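PDB 4BFC: 3-deoxy-d-manno-octulosonic-acid transferase, which probably transfers Kdo sugars from CMP-Kdo to lipid A precursors in lipopolysaccharide synthesis, this C-terminal domain being the one that binds CMP-Kdo. Local coordinates for residues T50-E55 with P81-E86. Residues are numbered along the deposited sequence; the frame is centred on the assembly and turned at random.
With BME (beta-mercaptoethanol), chain D.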
loop_
_atom_site.group_PDB
_atom_site.type_symbol
_atom_site.label_atom_id
_atom_site.label_comp_id
_atom_site.label_asym_id
_atom_site.label_seq_id
_atom_site.Cartn_x
_atom_site.Cartn_y
_atom_site.Cartn_z
ATOM N N THR A 50 5.597 10.657 -4.883
ATOM C CA THR A 50 4.553 11.056 -5.806
ATOM C C THR A 50 3.707 9.866 -6.229
ATOM O O THR A 50 4.146 8.699 -6.248
ATOM C CB THR A 50 5.120 11.735 -7.075
ATOM O OG1 THR A 50 6.152 10.924 -7.632
ATOM C CG2 THR A 50 5.702 13.132 -6.702
ATOM N N HIS A 51 2.461 10.195 -6.568
ATOM C CA HIS A 51 1.451 9.322 -7.196
ATOM C C HIS A 51 0.950 9.926 -8.481
ATOM O O HIS A 51 1.005 11.169 -8.619
ATOM C CB HIS A 51 0.223 9.202 -6.286
ATOM C CG HIS A 51 0.469 8.591 -4.918
ATOM N ND1 HIS A 51 -0.289 7.576 -4.442
ATOM C CD2 HIS A 51 1.408 8.884 -3.931
ATOM C CE1 HIS A 51 0.127 7.296 -3.168
ATOM N NE2 HIS A 51 1.154 8.073 -2.877
ATOM N N ALA A 52 0.371 9.105 -9.384
ATOM C CA ALA A 52 -0.284 9.620 -10.603
ATOM C C ALA A 52 -1.470 10.473 -10.129
ATOM O O ALA A 52 -2.191 10.083 -9.203
ATOM C CB ALA A 52 -0.781 8.497 -11.467
ATOM N N PRO A 53 -1.716 11.627 -10.753
ATOM C CA PRO A 53 -1.108 12.246 -11.965
ATOM C C PRO A 53 -0.128 13.367 -11.565
ATOM O O PRO A 53 0.186 14.268 -12.370
ATOM C CB PRO A 53 -2.346 12.856 -12.643
ATOM C CG PRO A 53 -3.106 13.373 -11.501
ATOM C CD PRO A 53 -2.967 12.330 -10.390
ATOM N N GLU A 54 0.396 13.293 -10.362
ATOM C CA GLU A 54 1.260 14.387 -9.801
ATOM C C GLU A 54 2.544 14.601 -10.644
ATOM O O GLU A 54 2.944 15.755 -10.819
ATOM C CB GLU A 54 1.641 14.130 -8.368
ATOM C CG GLU A 54 0.471 14.101 -7.403
ATOM C CD GLU A 54 0.897 13.822 -5.966
ATOM O OE1 GLU A 54 1.766 12.907 -5.739
ATOM O OE2 GLU A 54 0.433 14.532 -5.053
ATOM N N GLU A 55 3.243 13.527 -11.066
ATOM C CA GLU A 55 4.446 13.670 -11.889
ATOM C C GLU A 55 4.105 14.377 -13.213
ATOM O O GLU A 55 4.799 15.380 -13.526
ATOM C CB GLU A 55 5.189 12.384 -12.179
ATOM C CG GLU A 55 5.607 11.535 -10.946
ATOM C CD GLU A 55 4.564 10.491 -10.628
ATOM O OE1 GLU A 55 3.549 10.308 -11.360
ATOM O OE2 GLU A 55 4.758 9.798 -9.619
ATOM N N PRO A 81 7.601 1.726 -6.226
ATOM C CA PRO A 81 8.602 1.263 -7.213
ATOM C C PRO A 81 8.117 0.652 -8.536
ATOM O O PRO A 81 8.819 0.776 -9.601
ATOM C CB PRO A 81 9.502 0.320 -6.389
ATOM C CG PRO A 81 9.415 0.921 -5.015
ATOM C CD PRO A 81 7.944 1.267 -4.875
ATOM N N GLU A 82 6.920 0.018 -8.535
ATOM C CA GLU A 82 6.427 -0.612 -9.728
ATOM C C GLU A 82 6.163 0.451 -10.817
ATOM O O GLU A 82 6.204 0.142 -11.972
ATOM C CB GLU A 82 5.167 -1.472 -9.481
ATOM C CG GLU A 82 3.953 -0.706 -9.013
ATOM C CD GLU A 82 2.609 -1.498 -9.223
ATOM O OE1 GLU A 82 2.623 -2.537 -9.879
ATOM O OE2 GLU A 82 1.603 -0.968 -8.774
ATOM N N ARG A 83 6.036 1.714 -10.371
ATOM C CA ARG A 83 5.784 2.833 -11.264
ATOM C C ARG A 83 7.024 3.523 -11.793
ATOM O O ARG A 83 6.900 4.466 -12.553
ATOM C CB ARG A 83 4.846 3.905 -10.628
ATOM C CG ARG A 83 3.410 3.452 -10.430
ATOM C CD ARG A 83 2.475 4.558 -10.033
ATOM N NE ARG A 83 2.334 5.576 -11.094
ATOM C CZ ARG A 83 2.819 6.807 -10.976
ATOM N NH1 ARG A 83 3.468 7.209 -9.864
ATOM N NH2 ARG A 83 2.634 7.668 -11.992
ATOM N N PHE A 84 8.237 3.149 -11.348
ATOM C CA PHE A 84 9.429 3.826 -11.895
ATOM C C PHE A 84 9.497 3.888 -13.406
ATOM O O PHE A 84 9.743 4.941 -13.947
ATOM C CB PHE A 84 10.684 3.148 -11.321
ATOM C CG PHE A 84 10.897 3.356 -9.824
ATOM C CD1 PHE A 84 10.181 4.308 -9.028
ATOM C CD2 PHE A 84 11.778 2.501 -9.154
ATOM C CE1 PHE A 84 10.482 4.478 -7.671
ATOM C CE2 PHE A 84 12.032 2.643 -7.797
ATOM C CZ PHE A 84 11.390 3.614 -7.038
ATOM N N ASP A 85 9.320 2.774 -14.158
ATOM C CA ASP A 85 9.372 2.849 -15.617
ATOM C C ASP A 85 8.242 3.711 -16.193
ATOM O O ASP A 85 8.470 4.409 -17.197
ATOM C CB ASP A 85 9.345 1.412 -16.221
ATOM C CG ASP A 85 10.647 0.710 -16.038
ATOM O OD1 ASP A 85 11.674 1.355 -15.667
ATOM O OD2 ASP A 85 10.660 -0.507 -16.278
ATOM N N GLU A 86 7.074 3.697 -15.567
ATOM C CA GLU A 86 5.931 4.568 -15.952
ATOM C C GLU A 86 6.309 6.037 -15.903
ATOM O O GLU A 86 6.031 6.791 -16.839
ATOM C CB GLU A 86 4.674 4.303 -15.098
ATOM C CG GLU A 86 3.573 5.368 -15.172
ATOM C CD GLU A 86 2.833 5.386 -16.505
ATOM O OE1 GLU A 86 3.085 4.485 -17.380
ATOM O OE2 GLU A 86 2.016 6.329 -16.718
HETATM C C1 BME D . 6.175 -2.193 -5.444
HETATM C C2 BME D . 6.753 -3.184 -6.376
HETATM O O1 BME D . 5.627 -1.084 -6.155
HETATM S S2 BME D . 5.426 -4.312 -6.875
HETATM O O HOH W 1 3.826 6.149 -7.057
#
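Arg83 and Glu55 meet in a bidentate, end-on salt bridge that carries most of this buried contact. NH2 of Arg83 donates to OE1 of Glu55 at 2.9 Å, and NH1 of Arg83 to OE2 of Glu55, also at 2.9 Å; both bonds are nearly straight. Both oxygens are met on their syn sides but from well out of the carboxylate plane, whereas they themselves lie in the guanidinium plane; the two planes are turned 31° apart. A bend at chi3 (65°) turns the NH1/NH2 end of the arginine to face the carboxylate end-on.

Further hydrogen bonds fix both partners. Thr50 OG1 reaches OE2 of Glu55 at 2.7 Å on its anti side, from the face opposite to that used by NH1, so this oxygen is gripped twice. A water bridges O of Thr50 and NH1 of Arg83, lying at the edge of the guanidinium, while NE of Arg83 bonds to the backbone oxygen of Asn165 of the second subunit.

Packing is slight: CB of Ala52 lies over one face of the guanidinium, 3.6 Å from NH2 of Arg83.

The contact thus ties the first turn of helix 54-68, just after strand 43-50 of the parallel, Rossmann-like sheet, to the 3-10 turn leading into helix 84-93. Val76 and Pro78 of the adjacent strand 72-78 and Val87 and Ile90 of helix 84-93 pack against Glu55, beside the subunit interface.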